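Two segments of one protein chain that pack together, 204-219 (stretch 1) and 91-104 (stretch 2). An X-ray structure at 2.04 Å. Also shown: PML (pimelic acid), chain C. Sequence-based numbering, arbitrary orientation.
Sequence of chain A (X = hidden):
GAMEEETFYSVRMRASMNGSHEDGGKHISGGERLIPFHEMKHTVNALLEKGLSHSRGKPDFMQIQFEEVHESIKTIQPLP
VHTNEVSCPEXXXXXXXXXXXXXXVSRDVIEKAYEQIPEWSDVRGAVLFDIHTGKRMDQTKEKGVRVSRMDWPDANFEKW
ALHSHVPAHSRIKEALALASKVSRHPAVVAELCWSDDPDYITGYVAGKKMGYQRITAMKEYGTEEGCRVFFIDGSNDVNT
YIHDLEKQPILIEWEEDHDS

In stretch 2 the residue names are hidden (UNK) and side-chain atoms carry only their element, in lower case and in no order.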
ATOM      1  N   TYR A 204     -17.402  19.260  14.337  1.00 25.77           N
ATOM      2  CA  TYR A 204     -18.492  19.805  13.575  1.00 24.11           C
ATOM      3  C   TYR A 204     -19.694  18.865  13.552  1.00 25.48           C
ATOM      4  O   TYR A 204     -19.623  17.720  13.978  1.00 24.53           O
ATOM      5  CB  TYR A 204     -18.088  20.102  12.123  1.00 27.62           C
ATOM      6  CG  TYR A 204     -17.807  18.866  11.247  1.00 28.97           C
ATOM      7  CD1 TYR A 204     -18.828  18.208  10.591  1.00 27.52           C
ATOM      8  CD2 TYR A 204     -16.506  18.382  11.081  1.00 26.94           C
ATOM      9  CE1 TYR A 204     -18.589  17.122   9.816  1.00 25.26           C
ATOM     10  CE2 TYR A 204     -16.246  17.346  10.213  1.00 26.54           C
ATOM     11  CZ  TYR A 204     -17.318  16.664   9.648  1.00 29.93           C
ATOM     12  OH  TYR A 204     -17.110  15.613   8.787  1.00 26.76           O
ATOM     13  N   VAL A 205     -20.820  19.463  13.212  1.00 25.41           N
ATOM     14  CA  VAL A 205     -22.025  18.722  12.813  1.00 25.86           C
ATOM     15  C   VAL A 205     -22.369  19.246  11.427  1.00 27.62           C
ATOM     16  O   VAL A 205     -22.155  20.426  11.127  1.00 28.00           O
ATOM     17  CB  VAL A 205     -23.183  19.045  13.776  1.00 26.39           C
ATOM     18  CG1 VAL A 205     -24.505  18.510  13.230  1.00 37.52           C
ATOM     19  CG2 VAL A 205     -22.921  18.400  15.113  1.00 29.88           C
ATOM     20  N   ALA A 206     -22.719  18.337  10.528  1.00 27.48           N
ATOM     21  CA  ALA A 206     -23.035  18.701   9.168  1.00 24.67           C
ATOM     22  C   ALA A 206     -24.394  18.114   8.801  1.00 26.69           C
ATOM     23  O   ALA A 206     -24.735  16.996   9.196  1.00 26.59           O
ATOM     24  CB  ALA A 206     -21.995  18.178   8.234  1.00 25.69           C
ATOM     25  N   GLY A 207     -25.066  18.798   7.890  1.00 27.12           N
ATOM     26  CA  GLY A 207     -26.290  18.282   7.298  1.00 29.90           C
ATOM     27  C   GLY A 207     -26.757  19.156   6.164  1.00 30.24           C
ATOM     28  O   GLY A 207     -26.235  20.259   5.945  1.00 30.97           O
ATOM     29  N   LYS A 208     -27.802  18.693   5.490  1.00 32.31           N
ATOM     30  CA  LYS A 208     -28.179  19.234   4.196  1.00 32.77           C
ATOM     31  C   LYS A 208     -28.703  20.618   4.414  1.00 31.06           C
ATOM     32  O   LYS A 208     -28.360  21.524   3.669  1.00 36.66           O
ATOM     33  CB  LYS A 208     -29.257  18.372   3.543  1.00 36.53           C
ATOM     34  CG  LYS A 208     -28.746  17.146   2.823  1.00 36.18           C
ATOM     35  CD  LYS A 208     -29.929  16.263   2.407  1.00 40.98           C
ATOM     36  CE  LYS A 208     -29.482  15.023   1.638  1.00 40.42           C
ATOM     37  NZ  LYS A 208     -28.798  14.017   2.484  1.00 39.28           N
ATOM     38  N   LYS A 209     -29.388  20.832   5.529  1.00 30.33           N
ATOM     39  CA  LYS A 209     -29.947  22.150   5.787  1.00 34.62           C
ATOM     40  C   LYS A 209     -28.981  23.084   6.482  1.00 36.55           C
ATOM     41  O   LYS A 209     -28.849  24.242   6.095  1.00 36.59           O
ATOM     42  CB  LYS A 209     -31.210  22.035   6.596  1.00 34.00           C
ATOM     43  CG  LYS A 209     -32.287  21.315   5.795  1.00 40.84           C
ATOM     44  CD  LYS A 209     -33.640  21.352   6.487  1.00 42.14           C
ATOM     45  CE  LYS A 209     -33.614  20.465   7.714  1.00 47.03           C
ATOM     46  NZ  LYS A 209     -33.070  19.125   7.355  1.00 54.17           N
ATOM     47  N   MET A 210     -28.396  22.641   7.586  1.00 30.96           N
ATOM     48  CA  MET A 210     -27.557  23.537   8.349  1.00 32.69           C
ATOM     49  C   MET A 210     -26.185  23.734   7.696  1.00 28.61           C
ATOM     50  O   MET A 210     -25.387  24.551   8.155  1.00 31.95           O
ATOM     51  CB  MET A 210     -27.400  23.017   9.774  1.00 38.29           C
ATOM     52  CG  MET A 210     -26.871  21.595   9.868  1.00 38.60           C
ATOM     53  SD  MET A 210     -26.623  21.076  11.584  1.00 45.69           S
ATOM     54  CE  MET A 210     -26.720  19.306  11.378  1.00 46.06           C
ATOM     55  N   GLY A 211     -25.861  22.926   6.697  1.00 29.96           N
ATOM     56  CA  GLY A 211     -24.508  22.893   6.155  1.00 30.85           C
ATOM     57  C   GLY A 211     -23.455  22.327   7.112  1.00 32.32           C
ATOM     58  O   GLY A 211     -23.713  21.379   7.862  1.00 29.52           O
ATOM     59  N   TYR A 212     -22.283  22.949   7.112  1.00 28.90           N
ATOM     60  CA  TYR A 212     -21.117  22.504   7.916  1.00 26.31           C
ATOM     61  C   TYR A 212     -20.919  23.451   9.081  1.00 28.83           C
ATOM     62  O   TYR A 212     -20.456  24.591   8.912  1.00 29.13           O
ATOM     63  CB  TYR A 212     -19.876  22.495   7.043  1.00 28.17           C
ATOM     64  CG  TYR A 212     -18.579  21.967   7.688  1.00 28.33           C
ATOM     65  CD1 TYR A 212     -18.295  20.613   7.671  1.00 27.92           C
ATOM     66  CD2 TYR A 212     -17.545  22.829   7.979  1.00 32.09           C
ATOM     67  CE1 TYR A 212     -17.075  20.122   8.071  1.00 28.16           C
ATOM     68  CE2 TYR A 212     -16.308  22.357   8.440  1.00 33.28           C
ATOM     69  CZ  TYR A 212     -16.085  21.001   8.479  1.00 31.81           C
ATOM     70  OH  TYR A 212     -14.920  20.486   8.955  1.00 33.11           O
ATOM     71  N   GLN A 213     -21.337  23.001  10.261  1.00 26.00           N
ATOM     72  CA  GLN A 213     -21.387  23.833  11.440  1.00 25.72           C
ATOM     73  C   GLN A 213     -20.203  23.483  12.309  1.00 27.33           C
ATOM     74  O   GLN A 213     -20.223  22.472  12.991  1.00 29.00           O
ATOM     75  CB  GLN A 213     -22.689  23.595  12.202  1.00 29.28           C
ATOM     76  CG  GLN A 213     -23.932  24.085  11.469  1.00 28.05           C
ATOM     77  CD  GLN A 213     -24.137  25.583  11.594  1.00 30.78           C
ATOM     78  OE1 GLN A 213     -23.709  26.219  12.566  1.00 33.96           O
ATOM     79  NE2 GLN A 213     -24.769  26.166  10.592  1.00 30.43           N
ATOM     80  N   ARG A 214     -19.114  24.260  12.197  1.00 25.19           N
ATOM     81  CA  ARG A 214     -17.941  23.999  13.003  1.00 23.05           C
ATOM     82  C   ARG A 214     -18.214  24.390  14.440  1.00 24.30           C
ATOM     83  O   ARG A 214     -18.780  25.431  14.697  1.00 29.12           O
ATOM     84  CB  ARG A 214     -16.751  24.829  12.475  1.00 28.88           C
ATOM     85  CG  ARG A 214     -16.492  24.619  11.019  1.00 30.94           C
ATOM     86  CD  ARG A 214     -15.373  25.495  10.497  1.00 34.93           C
ATOM     87  NE  ARG A 214     -14.101  25.103  11.064  1.00 34.24           N
ATOM     88  CZ  ARG A 214     -13.259  25.936  11.663  1.00 38.16           C
ATOM     89  NH1 ARG A 214     -13.582  27.201  11.836  1.00 41.68           N
ATOM     90  NH2 ARG A 214     -12.096  25.489  12.111  1.00 37.24           N
ATOM     91  N   ILE A 215     -17.677  23.619  15.375  1.00 25.64           N
ATOM     92  CA  ILE A 215     -17.801  23.907  16.766  1.00 30.33           C
ATOM     93  C   ILE A 215     -16.396  23.890  17.401  1.00 31.62           C
ATOM     94  O   ILE A 215     -15.705  22.869  17.390  1.00 32.59           O
ATOM     95  CB  ILE A 215     -18.704  22.860  17.432  1.00 30.55           C
ATOM     96  CG1 ILE A 215     -20.096  22.868  16.764  1.00 30.71           C
ATOM     97  CG2 ILE A 215     -18.806  23.142  18.911  1.00 32.53           C
ATOM     98  CD1 ILE A 215     -21.035  21.777  17.234  1.00 30.86           C
ATOM     99  N   THR A 216     -15.955  25.031  17.925  1.00 32.83           N
ATOM    100  CA  THR A 216     -14.512  25.231  18.125  1.00 33.58           C
ATOM    101  C   THR A 216     -13.912  24.477  19.318  1.00 34.18           C
ATOM    102  O   THR A 216     -12.715  24.235  19.347  1.00 40.24           O
ATOM    103  CB  THR A 216     -14.142  26.707  18.268  1.00 31.58           C
ATOM    104  OG1 THR A 216     -14.833  27.283  19.392  1.00 29.55           O
ATOM    105  CG2 THR A 216     -14.447  27.443  17.003  1.00 32.42           C
ATOM    106  N   ALA A 217     -14.742  23.998  20.224  1.00 32.97           N
ATOM    107  CA  ALA A 217     -14.277  23.079  21.238  1.00 34.57           C
ATOM    108  C   ALA A 217     -15.277  21.951  21.398  1.00 32.51           C
ATOM    109  O   ALA A 217     -16.420  22.191  21.803  1.00 33.95           O
ATOM    110  CB  ALA A 217     -14.105  23.810  22.566  1.00 37.57           C
ATOM    111  N   MET A 218     -14.808  20.712  21.241  1.00 33.65           N
ATOM    112  CA  MET A 218     -15.711  19.539  21.325  1.00 35.61           C
ATOM    113  C   MET A 218     -15.165  18.488  22.295  1.00 35.96           C
ATOM    114  O   MET A 218     -15.807  17.463  22.563  1.00 31.45           O
ATOM    115  CB  MET A 218     -15.898  18.916  19.940  1.00 33.15           C
ATOM    116  CG  MET A 218     -16.766  19.732  19.002  1.00 36.92           C
ATOM    117  SD  MET A 218     -18.513  19.622  19.451  1.00 43.61           S
ATOM    118  CE  MET A 218     -19.007  18.127  18.614  1.00 40.21           C
ATOM    119  N   LYS A 219     -13.936  18.713  22.752  1.00 30.79           N
ATOM    120  CA  LYS A 219     -13.301  17.838  23.743  1.00 32.08           C
ATOM    121  C   LYS A 219     -12.098  18.586  24.327  1.00 35.63           C
ATOM    122  O   LYS A 219     -11.783  19.671  23.862  1.00 30.38           O
ATOM    123  CB  LYS A 219     -12.789  16.584  23.067  1.00 35.85           C
ATOM    124  CG  LYS A 219     -11.720  16.868  22.022  1.00 37.85           C
ATOM    125  CD  LYS A 219     -10.909  15.616  21.734  1.00 35.87           C
ATOM    126  CE  LYS A 219      -9.823  15.877  20.715  1.00 35.55           C
ATOM    127  NZ  LYS A 219      -9.042  14.630  20.488  1.00 38.14           N
ATOM    128  N   UNK A  91     -20.061  23.072  26.375  1.00 34.72           N
ATOM    129  CA  UNK A  91     -20.870  24.024  25.623  1.00 36.06           C
ATOM    130  C   UNK A  91     -20.973  23.569  24.174  1.00 34.89           C
ATOM    131  O   UNK A  91     -22.056  23.553  23.609  1.00 35.21           O
ATOM    132  o   UNK A  91     -21.021  28.701  24.171  1.00 43.09           O
ATOM    133  c   UNK A  91     -20.412  27.821  24.820  1.00 42.78           C
ATOM    134  o   UNK A  91     -19.269  27.996  25.335  1.00 39.60           O
ATOM    135  c   UNK A  91     -21.116  26.485  24.983  1.00 38.02           C
ATOM    136  c   UNK A  91     -20.271  25.437  25.691  1.00 35.65           C
ATOM    137  N   UNK A  92     -19.854  23.129  23.607  1.00 29.15           N
ATOM    138  CA  UNK A  92     -19.841  22.636  22.223  1.00 30.99           C
ATOM    139  C   UNK A  92     -20.749  21.443  22.011  1.00 30.02           C
ATOM    140  O   UNK A  92     -21.432  21.351  20.995  1.00 28.48           O
ATOM    141  N   UNK A  93     -20.696  20.494  22.934  1.00 31.77           N
ATOM    142  CA  UNK A  93     -21.404  19.236  22.777  1.00 30.33           C
ATOM    143  C   UNK A  93     -22.916  19.482  22.825  1.00 32.19           C
ATOM    144  O   UNK A  93     -23.698  18.846  22.112  1.00 34.67           O
ATOM    145  c   UNK A  93     -19.606  16.767  22.292  1.00 37.30           C
ATOM    146  c   UNK A  93     -19.661  17.519  23.622  1.00 34.46           C
ATOM    147  c   UNK A  93     -20.982  18.234  23.862  1.00 32.20           C
ATOM    148  n   UNK A  93     -18.407  16.576  21.785  1.00 32.11           N
ATOM    149  o   UNK A  93     -20.634  16.405  21.703  1.00 40.97           O
ATOM    150  N   UNK A  94     -23.311  20.340  23.752  1.00 34.79           N
ATOM    151  CA  UNK A  94     -24.690  20.740  23.903  1.00 38.58           C
ATOM    152  C   UNK A  94     -25.206  21.422  22.653  1.00 33.98           C
ATOM    153  O   UNK A  94     -26.315  21.186  22.220  1.00 34.21           O
ATOM    154  c   UNK A  94     -26.184  21.808  25.658  1.00 59.72           C
ATOM    155  c   UNK A  94     -27.427  23.034  27.469  1.00 78.45           C
ATOM    156  c   UNK A  94     -24.791  21.687  25.082  1.00 43.34           C
ATOM    157  c   UNK A  94     -26.127  22.341  27.088  1.00 69.20           C
ATOM    158  n   UNK A  94     -27.177  24.161  28.410  1.00 84.15           N
ATOM    159  N   UNK A  95     -24.429  22.353  22.136  1.00 29.57           N
ATOM    160  CA  UNK A  95     -24.706  22.928  20.843  1.00 31.96           C
ATOM    161  C   UNK A  95     -24.805  21.856  19.746  1.00 32.36           C
ATOM    162  O   UNK A  95     -25.770  21.862  18.948  1.00 29.86           O
ATOM    163  c   UNK A  95     -22.677  25.642  18.854  1.00 38.56           C
ATOM    164  c   UNK A  95     -23.795  24.627  19.124  1.00 37.46           C
ATOM    165  c   UNK A  95     -25.144  25.324  19.137  1.00 34.45           C
ATOM    166  c   UNK A  95     -23.592  23.930  20.474  1.00 33.11           C
ATOM    167  N   UNK A  96     -23.831  20.935  19.701  1.00 24.35           N
ATOM    168  CA  UNK A  96     -23.877  19.904  18.686  1.00 28.67           C
ATOM    169  C   UNK A  96     -25.249  19.178  18.738  1.00 31.09           C
ATOM    170  O   UNK A  96     -25.785  18.847  17.700  1.00 27.92           O
ATOM    171  c   UNK A  96     -22.741  18.907  18.835  1.00 30.95           C
ATOM    172  N   UNK A  97     -25.766  18.928  19.942  1.00 30.30           N
ATOM    173  CA  UNK A  97     -26.964  18.103  20.114  1.00 34.55           C
ATOM    174  C   UNK A  97     -28.206  18.901  19.729  1.00 33.50           C
ATOM    175  O   UNK A  97     -29.102  18.364  19.126  1.00 37.12           O
ATOM    176  n   UNK A  97     -24.749  17.652  25.915  1.00 39.22           N
ATOM    177  c   UNK A  97     -26.417  15.793  23.217  1.00 37.47           C
ATOM    178  n   UNK A  97     -23.903  15.987  24.605  1.00 36.18           N
ATOM    179  n   UNK A  97     -26.108  16.682  24.325  1.00 41.22           N
ATOM    180  c   UNK A  97     -27.090  17.589  21.550  1.00 31.96           C
ATOM    181  c   UNK A  97     -26.119  16.452  21.867  1.00 36.55           C
ATOM    182  c   UNK A  97     -24.913  16.781  24.930  1.00 42.78           C
ATOM    183  N   UNK A  98     -28.156  20.208  19.949  1.00 37.33           N
ATOM    184  CA  UNK A  98     -29.192  21.139  19.517  1.00 40.43           C
ATOM    185  C   UNK A  98     -29.283  21.192  17.990  1.00 40.95           C
ATOM    186  O   UNK A  98     -30.351  20.938  17.421  1.00 33.20           O
ATOM    187  c   UNK A  98     -28.899  22.537  20.082  1.00 46.81           C
ATOM    188  c   UNK A  98     -29.482  24.968  20.365  1.00 57.16           C
ATOM    189  c   UNK A  98     -31.304  23.287  20.065  1.00 56.37           C
ATOM    190  c   UNK A  98     -29.877  23.657  19.699  1.00 53.57           C
ATOM    191  N   UNK A  99     -28.131  21.340  17.340  1.00 32.31           N
ATOM    192  CA  UNK A  99     -28.050  21.346  15.881  1.00 32.46           C
ATOM    193  C   UNK A  99     -28.492  20.025  15.259  1.00 30.72           C
ATOM    194  O   UNK A  99     -29.133  20.038  14.233  1.00 30.01           O
ATOM    195  c   UNK A  99     -24.593  23.182  15.532  1.00 33.90           C
ATOM    196  c   UNK A  99     -26.089  23.022  15.786  1.00 33.72           C
ATOM    197  c   UNK A  99     -26.610  21.625  15.417  1.00 31.43           C
ATOM    198  c   UNK A  99     -26.867  24.084  15.028  1.00 34.71           C
ATOM    199  N   UNK A 100     -28.060  18.884  15.790  1.00 29.05           N
ATOM    200  CA  UNK A 100     -28.555  17.597  15.255  1.00 31.44           C
ATOM    201  C   UNK A 100     -30.096  17.537  15.309  1.00 30.34           C
ATOM    202  O   UNK A 100     -30.719  17.020  14.389  1.00 34.97           O
ATOM    203  c   UNK A 100     -26.070  15.613  14.445  1.00 29.48           C
ATOM    204  c   UNK A 100     -27.942  16.400  15.989  1.00 31.36           C
ATOM    205  c   UNK A 100     -25.861  15.306  16.901  1.00 34.40           C
ATOM    206  c   UNK A 100     -26.411  16.206  15.806  1.00 30.40           C
ATOM    207  N   UNK A 101     -30.690  18.042  16.386  1.00 29.76           N
ATOM    208  CA  UNK A 101     -32.136  17.978  16.560  1.00 37.75           C
ATOM    209  C   UNK A 101     -32.883  18.854  15.580  1.00 36.35           C
ATOM    210  O   UNK A 101     -33.787  18.395  14.888  1.00 38.57           O
ATOM    211  o   UNK A 101     -35.513  18.205  19.932  1.00 56.48           O
ATOM    212  c   UNK A 101     -34.299  17.982  19.801  1.00 47.53           C
ATOM    213  c   UNK A 101     -33.773  17.568  18.437  1.00 46.06           C
ATOM    214  o   UNK A 101     -33.506  18.075  20.752  1.00 52.69           O
ATOM    215  c   UNK A 101     -32.551  18.355  17.982  1.00 38.78           C
ATOM    216  N   UNK A 102     -32.421  20.078  15.452  1.00 38.80           N
ATOM    217  CA  UNK A 102     -32.894  20.992  14.450  1.00 42.23           C
ATOM    218  C   UNK A 102     -32.738  20.442  13.026  1.00 42.85           C
ATOM    219  O   UNK A 102     -33.610  20.632  12.191  1.00 41.78           O
ATOM    220  c   UNK A 102     -31.942  24.718  13.882  1.00 61.25           C
ATOM    221  c   UNK A 102     -32.643  23.387  13.649  1.00 56.58           C
ATOM    222  n   UNK A 102     -31.923  26.987  12.819  1.00 63.87           N
ATOM    223  c   UNK A 102     -32.767  25.869  13.320  1.00 63.00           C
ATOM    224  c   UNK A 102     -32.155  22.322  14.611  1.00 46.39           C
ATOM    225  N   UNK A 103     -31.681  19.694  12.744  1.00 37.61           N
ATOM    226  CA  UNK A 103     -31.557  19.095  11.413  1.00 40.33           C
ATOM    227  C   UNK A 103     -32.556  17.960  11.155  1.00 38.83           C
ATOM    228  O   UNK A 103     -32.653  17.498  10.040  1.00 44.47           O
ATOM    229  o   UNK A 103     -29.402  20.419   9.181  1.00 42.03           O
ATOM    230  c   UNK A 103     -30.140  18.563  11.177  1.00 35.12           C
ATOM    231  o   UNK A 103     -30.026  19.078   7.562  1.00 42.52           O
ATOM    232  c   UNK A 103     -29.856  18.140   9.757  1.00 39.13           C
ATOM    233  c   UNK A 103     -29.750  19.300   8.764  1.00 37.94           C
ATOM    234  N   UNK A 104     -33.114  17.367  12.201  1.00 41.74           N
ATOM    235  CA  UNK A 104     -34.123  16.331  12.018  1.00 37.01           C
ATOM    236  C   UNK A 104     -33.867  15.027  12.743  1.00 39.82           C
ATOM    237  O   UNK A 104     -34.680  14.104  12.682  1.00 39.81           O
TER
HETATM  238  C1  PML C 701     -12.612  21.687  11.157  1.00 47.65           C
HETATM  239  O11 PML C 701     -13.561  22.232  10.504  1.00 33.44           O
HETATM  240  O12 PML C 701     -11.659  22.399  11.635  1.00 38.63           O
HETATM  241  C2  PML C 701     -12.870  20.264  11.686  1.00 40.91           C
HETATM  242  C3  PML C 701     -11.851  19.191  11.339  1.00 43.59           C
HETATM  243  C4  PML C 701     -11.714  18.099  12.416  1.00 36.86           C
HETATM  244  C5  PML C 701     -11.821  16.676  11.901  1.00 47.91           C
HETATM  245  C6  PML C 701     -10.710  15.742  12.373  1.00 46.34           C
HETATM  246  C7  PML C 701      -9.325  16.229  11.943  1.00 53.70           C
HETATM  247  O71 PML C 701      -9.085  16.377  10.721  1.00 55.69           O
HETATM  248  O72 PML C 701      -8.423  16.354  12.809  1.00 48.81           O

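Stretch 1 forms a β-hairpin, with strands 204-207 and 211-215, and the helix of stretch 2 runs along one of its faces, nearly parallel to strand 204-207 and nearly antiparallel to strand 211-215. Position 91 has three side-chain carbons, the third carrying two oxygens, and does not touch stretch 1; this is E91. Position 92 has no side-chain atoms. Its CA lies 3.5 Å from I215 CG2 and makes a CA-H...O contact of 3.5 Å with A217 O, which an ideal CB would approach to 2.0 Å; it is G92. At 93, three carbons end in one oxygen and one nitrogen, an amide whose nitrogen reaches the backbone of M218. This is Q93, and its NE2 donates to M218 O at 2.9 Å. Position 94, four carbons in a row ending in nitrogen, is out of reach: K94.

Position 95 has four carbons forked at the second, one terminal carbon lying 4.3 Å from I215 CG1; it is L95. Position 96 has a single side-chain carbon, CB, 3.8 Å from V205 CG2, 3.7 Å from I215 CD1 and 3.8 Å from M218 CE, so three side chains converge on it; this is A96. Position 97, with three carbons, a nitrogen and a carbon carrying two more nitrogens, points away from the hairpin: R97. The forked four-carbon chain at 98 is also remote and is L98.

Position 99 has the same fork but points toward the hairpin, touching V205, M210, Q213 and I215. This is L99; its CD1 lies 3.9 Å from Q213 CB and 4.2 Å from I215 CD1. Another forked four-carbon chain, at 100, brings its end to V205: L100, with CD2 3.5 Å from V205 CG1. Position 101, three carbons with two terminal oxygens, makes no contact and is E101. Position 102, four carbons ending in nitrogen, stays at the margin and is K102.

At 103, three carbons end in two oxygens that reach the turn between the strands. This is E103: OE2 accepts from K209 N at 2.8 Å and forms a salt bridge with K209 NZ at 3.1 Å, while K209 NZ also donates to E103 O at 3.2 Å. Position 104 lacks a side chain and has positive phi, closing a Schellman motif: G104.

The contact is thus apolar along its middle, where V205 and I215 from neighbouring strands pack on A96 and L99, and polar at both ends. Q93 holds the segment after the second strand, whereas the E103 carboxylate binds the turn. On the hairpin's other face, Y212 OH and R214 NE bind pimelic acid O11 at 2.7 and 3.0 Å.

Stretch 2 91-104: EGQKLARLLLEKEG
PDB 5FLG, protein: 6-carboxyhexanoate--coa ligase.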